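Side-chain contacts in inorganic pyrophosphatase (Coxiella burnetii, PDB 3TR4), which probably hydrolyses inorganic pyrophosphate to two phosphate ions with the help of divalent metal ions, working as a homohexamer: residues 33-36 against 37-40; 157-160 against 161-164. All blocks are in the same frame, centred on the assembly; numbering follows the deposited sequence.

Contact 1 of 2, residues 33-36 against 37-40; sequences EYDK and ELGF
A beta-hairpin turn of four residues, Lys36 to Gly39, with a G1 beta bulge in which Gly39 and Phe40 both face Asp35, makes this local contact at the surface end of the two-stranded antiparallel sheet formed by strands 30-35 and 40-46. The Asp35 backbone bonds in both directions: its N gives a hydrogen bond to Phe40 O (2.7 Å), and its carbonyl O takes two in return, from Gly39 N at 2.7 Å and from Phe40 N at 3.2 Å, so that two residues are set against one. Gly39 has a positive phi, which by itself favours glycine. The Asp35 side chain, CG anti to the backbone N (chi1 -165°), reaches forward over the start of the turn. Its OD1 accepts from Leu38 N at 3.2 Å, the donor standing 68° out of the carboxylate plane, and more weakly from Glu37 N. The other oxygen, OD2, lies against the Leu38 branch, 3.1 Å from CD1. Glu37 bends at chi2, which folds its carboxylate back until OE1 is 3.0 Å from Asp35 OD1. The two carboxylate planes are 66° apart, and such close like charges would tend to raise the proton affinity of one of them. Tyr34 lies along the flank of the turn, with OH 3.6 Å from Gly39 CA. Beyond the turn, Glu33 continues the backbone pairing to Thr42 on strand 40-46. Phe40 meets the ring of Tyr34 from a second subunit, Tyr34 meets Phe40 of a third, and Leu38 packs on Leu86, in strand 86-99 of the second subunit.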
loop_
_atom_site.group_PDB
_atom_site.type_symbol
_atom_site.label_atom_id
_atom_site.label_comp_id
_atom_site.label_asym_id
_atom_site.label_seq_id
_atom_site.Cartn_x
_atom_site.Cartn_y
_atom_site.Cartn_z
ATOM N N GLU B 33 4.279 -5.212 -20.267
ATOM C CA GLU B 33 4.609 -6.280 -21.200
ATOM C C GLU B 33 6.112 -6.489 -21.155
ATOM O O GLU B 33 6.870 -5.523 -21.116
ATOM C CB GLU B 33 4.194 -5.908 -22.623
ATOM C CG GLU B 33 2.789 -6.337 -23.012
ATOM C CD GLU B 33 2.485 -6.068 -24.477
ATOM O OE1 GLU B 33 3.059 -5.110 -25.037
ATOM O OE2 GLU B 33 1.680 -6.818 -25.069
ATOM N N TYR B 34 6.554 -7.740 -21.156
ATOM C CA TYR B 34 7.988 -7.992 -21.175
ATOM C C TYR B 34 8.524 -7.953 -22.601
ATOM O O TYR B 34 7.994 -8.608 -23.498
ATOM C CB TYR B 34 8.343 -9.321 -20.502
ATOM C CG TYR B 34 9.836 -9.531 -20.422
ATOM C CD1 TYR B 34 10.589 -8.923 -19.425
ATOM C CD2 TYR B 34 10.499 -10.308 -21.362
ATOM C CE1 TYR B 34 11.959 -9.095 -19.358
ATOM C CE2 TYR B 34 11.867 -10.486 -21.304
ATOM C CZ TYR B 34 12.591 -9.877 -20.300
ATOM O OH TYR B 34 13.955 -10.056 -20.238
ATOM N N ASP B 35 9.578 -7.172 -22.803
ATOM C CA ASP B 35 10.189 -7.036 -24.116
ATOM C C ASP B 35 11.461 -7.871 -24.178
ATOM O O ASP B 35 12.494 -7.487 -23.633
ATOM C CB ASP B 35 10.494 -5.564 -24.413
ATOM C CG ASP B 35 10.781 -5.310 -25.879
ATOM O OD1 ASP B 35 11.368 -6.197 -26.532
ATOM O OD2 ASP B 35 10.416 -4.222 -26.378
ATOM N N LYS B 36 11.373 -9.021 -24.838
ATOM C CA LYS B 36 12.504 -9.936 -24.954
ATOM C C LYS B 36 13.669 -9.307 -25.717
ATOM O O LYS B 36 14.836 -9.552 -25.402
ATOM C CB LYS B 36 12.070 -11.233 -25.642
ATOM C CG LYS B 36 13.209 -12.199 -25.922
ATOM C CD LYS B 36 12.759 -13.345 -26.816
ATOM C CE LYS B 36 13.928 -14.256 -27.168
ATOM N NZ LYS B 36 13.541 -15.332 -28.124
ATOM N N GLU B 37 13.347 -8.496 -26.720
ATOM C CA GLU B 37 14.365 -7.857 -27.554
ATOM C C GLU B 37 15.200 -6.836 -26.780
ATOM O O GLU B 37 16.418 -6.770 -26.946
ATOM C CB GLU B 37 13.725 -7.197 -28.781
ATOM C CG GLU B 37 13.215 -8.176 -29.835
ATOM C CD GLU B 37 11.959 -8.915 -29.405
ATOM O OE1 GLU B 37 11.295 -8.466 -28.445
ATOM O OE2 GLU B 37 11.634 -9.948 -30.029
ATOM N N LEU B 38 14.539 -6.045 -25.940
ATOM C CA LEU B 38 15.215 -5.022 -25.147
ATOM C C LEU B 38 15.674 -5.564 -23.797
ATOM O O LEU B 38 16.563 -5.002 -23.161
ATOM C CB LEU B 38 14.290 -3.824 -24.925
ATOM C CG LEU B 38 13.670 -3.203 -26.176
ATOM C CD1 LEU B 38 12.662 -2.130 -25.798
ATOM C CD2 LEU B 38 14.749 -2.637 -27.087
ATOM N N GLY B 39 15.056 -6.658 -23.362
ATOM C CA GLY B 39 15.352 -7.231 -22.062
ATOM C C GLY B 39 14.802 -6.361 -20.950
ATOM O O GLY B 39 15.392 -6.252 -19.877
ATOM N N PHE B 40 13.662 -5.734 -21.217
ATOM C CA PHE B 40 13.034 -4.827 -20.265
ATOM C C PHE B 40 11.557 -5.131 -20.117
ATOM O O PHE B 40 10.885 -5.475 -21.087
ATOM C CB PHE B 40 13.173 -3.378 -20.742
ATOM C CG PHE B 40 14.415 -2.691 -20.264
ATOM C CD1 PHE B 40 15.574 -2.719 -21.020
ATOM C CD2 PHE B 40 14.419 -2.004 -19.060
ATOM C CE1 PHE B 40 16.717 -2.083 -20.582
ATOM C CE2 PHE B 40 15.557 -1.366 -18.616
ATOM C CZ PHE B 40 16.709 -1.405 -19.381
#

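Contact 2 of 2, residues 157-160 against 161-164; sequences WEDK and EAAK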
loop_
_atom_site.group_PDB
_atom_site.type_symbol
_atom_site.label_atom_id
_atom_site.label_comp_id
_atom_site.label_asym_id
_atom_site.label_seq_id
_atom_site.Cartn_x
_atom_site.Cartn_y
_atom_site.Cartn_z
ATOM N N TRP B 157 -14.953 -22.108 -20.236
ATOM C CA TRP B 157 -13.773 -22.785 -19.715
ATOM C C TRP B 157 -13.649 -24.195 -20.286
ATOM O O TRP B 157 -14.631 -24.935 -20.344
ATOM C CB TRP B 157 -13.841 -22.863 -18.190
ATOM C CG TRP B 157 -13.836 -21.525 -17.529
ATOM C CD1 TRP B 157 -14.922 -20.773 -17.190
ATOM C CD2 TRP B 157 -12.687 -20.776 -17.123
ATOM N NE1 TRP B 157 -14.519 -19.603 -16.600
ATOM C CE2 TRP B 157 -13.152 -19.580 -16.547
ATOM C CE3 TRP B 157 -11.311 -21.005 -17.192
ATOM C CZ2 TRP B 157 -12.288 -18.613 -16.041
ATOM C CZ3 TRP B 157 -10.456 -20.046 -16.691
ATOM C CH2 TRP B 157 -10.947 -18.862 -16.122
ATOM N N GLU B 158 -12.442 -24.561 -20.709
ATOM C CA GLU B 158 -12.162 -25.927 -21.141
ATOM C C GLU B 158 -11.173 -26.578 -20.179
ATOM O O GLU B 158 -10.564 -25.899 -19.354
ATOM C CB GLU B 158 -11.611 -25.953 -22.567
ATOM C CG GLU B 158 -12.534 -25.350 -23.615
ATOM C CD GLU B 158 -13.725 -26.234 -23.936
ATOM O OE1 GLU B 158 -13.836 -26.680 -25.098
ATOM O OE2 GLU B 158 -14.553 -26.477 -23.032
ATOM N N ASP B 159 -11.002 -27.888 -20.303
ATOM C CA ASP B 159 -10.251 -28.660 -19.315
ATOM C C ASP B 159 -8.740 -28.695 -19.547
ATOM O O ASP B 159 -8.225 -28.133 -20.520
ATOM C CB ASP B 159 -10.810 -30.085 -19.210
ATOM C CG ASP B 159 -10.724 -30.851 -20.522
ATOM O OD1 ASP B 159 -9.777 -30.611 -21.302
ATOM O OD2 ASP B 159 -11.605 -31.701 -20.770
ATOM N N LYS B 160 -8.042 -29.367 -18.636
ATOM C CA LYS B 160 -6.586 -29.457 -18.664
ATOM C C LYS B 160 -6.061 -30.018 -19.985
ATOM O O LYS B 160 -5.043 -29.560 -20.498
ATOM C CB LYS B 160 -6.099 -30.306 -17.486
ATOM C CG LYS B 160 -4.588 -30.409 -17.325
ATOM C CD LYS B 160 -4.260 -31.287 -16.119
ATOM C CE LYS B 160 -2.797 -31.694 -16.087
ATOM N NZ LYS B 160 -1.900 -30.511 -16.003
ATOM N N GLU B 161 -6.759 -31.008 -20.532
ATOM C CA GLU B 161 -6.372 -31.586 -21.815
ATOM C C GLU B 161 -6.418 -30.545 -22.933
ATOM O O GLU B 161 -5.548 -30.519 -23.802
ATOM C CB GLU B 161 -7.262 -32.782 -22.169
ATOM C CG GLU B 161 -6.988 -33.359 -23.549
ATOM C CD GLU B 161 -5.536 -33.760 -23.735
ATOM O OE1 GLU B 161 -4.933 -34.285 -22.774
ATOM O OE2 GLU B 161 -4.996 -33.542 -24.842
ATOM N N ALA B 162 -7.434 -29.688 -22.906
ATOM C CA ALA B 162 -7.527 -28.599 -23.873
ATOM C C ALA B 162 -6.365 -27.628 -23.693
ATOM O O ALA B 162 -5.792 -27.147 -24.671
ATOM C CB ALA B 162 -8.853 -27.870 -23.744
ATOM N N ALA B 163 -6.012 -27.346 -22.442
ATOM C CA ALA B 163 -4.912 -26.428 -22.165
ATOM C C ALA B 163 -3.612 -26.994 -22.722
ATOM O O ALA B 163 -2.800 -26.270 -23.306
ATOM C CB ALA B 163 -4.790 -26.171 -20.664
ATOM N N LYS B 164 -3.430 -28.298 -22.540
ATOM C CA LYS B 164 -2.252 -29.000 -23.032
ATOM C C LYS B 164 -2.125 -28.890 -24.549
ATOM O O LYS B 164 -1.054 -28.572 -25.068
ATOM C CB LYS B 164 -2.310 -30.469 -22.613
ATOM C CG LYS B 164 -1.104 -31.297 -23.018
ATOM C CD LYS B 164 -1.146 -32.653 -22.334
ATOM C CE LYS B 164 0.115 -33.451 -22.598
ATOM N NZ LYS B 164 0.212 -34.627 -21.694
#
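Asp159 OD1 accepts a hydrogen bond from Ala162 N at 3.0 Å, the donor lying nearly along the C-O axis and the N-H pointing well at the oxygen (157°). Glu161 N comes close to the same oxygen, at 3.1 Å. The Asp159 side chain gets there because CG sits between the backbone N and the carbonyl carbon (chi1 61°), turning the carboxylate over the first turn of the helix; Glu161 CB lies beside it, 3.4 Å from OD1. The negative group thus stands at the positive end of the helix dipole, which would be expected to favour its ionised form. The Asp159 backbone takes part as well: its O accepts from Ala163 N at 3.0 Å in the carbonyl plane, and one residue on Lys160 O accepts from Lys164 N at 2.9 Å, carrying the i to i+4 pattern into the helix. An apolar touch accompanies these bonds, Glu158 CB meeting the Ala162 methyl at 3.6 Å, and both side chains also rest on Ile94 of strand 86-99. The Lys160 chain runs out to Asp15, with which its NZ forms a salt bridge, and NZ also bonds Ala91 O. The whole is a classic aspartate N-cap, here where the chain passes from strand 152-159, antiparallel to strand 86-99, into the C-terminal helix 160-175.

How the contacts relate
Both contacts lie at the surface, on opposite sides of the chain's centre, with centres 29 Å apart and no atoms touching. They share no helix or strand: contact 1 joins the two strands of a small hairpin, contact 2 a strand of the large sheet to the last helix. In each an aspartate carboxylate accepts backbone N-H at a change of chain direction, from two residues in contact 1 (one bond weak) and from Ala162 in contact 2; but in contact 1 it spans a turn and has another carboxylate beside it, whereas in contact 2 it caps a helix. Contact 1 also meets two other subunits; no other chain of the assembly touches contact 2.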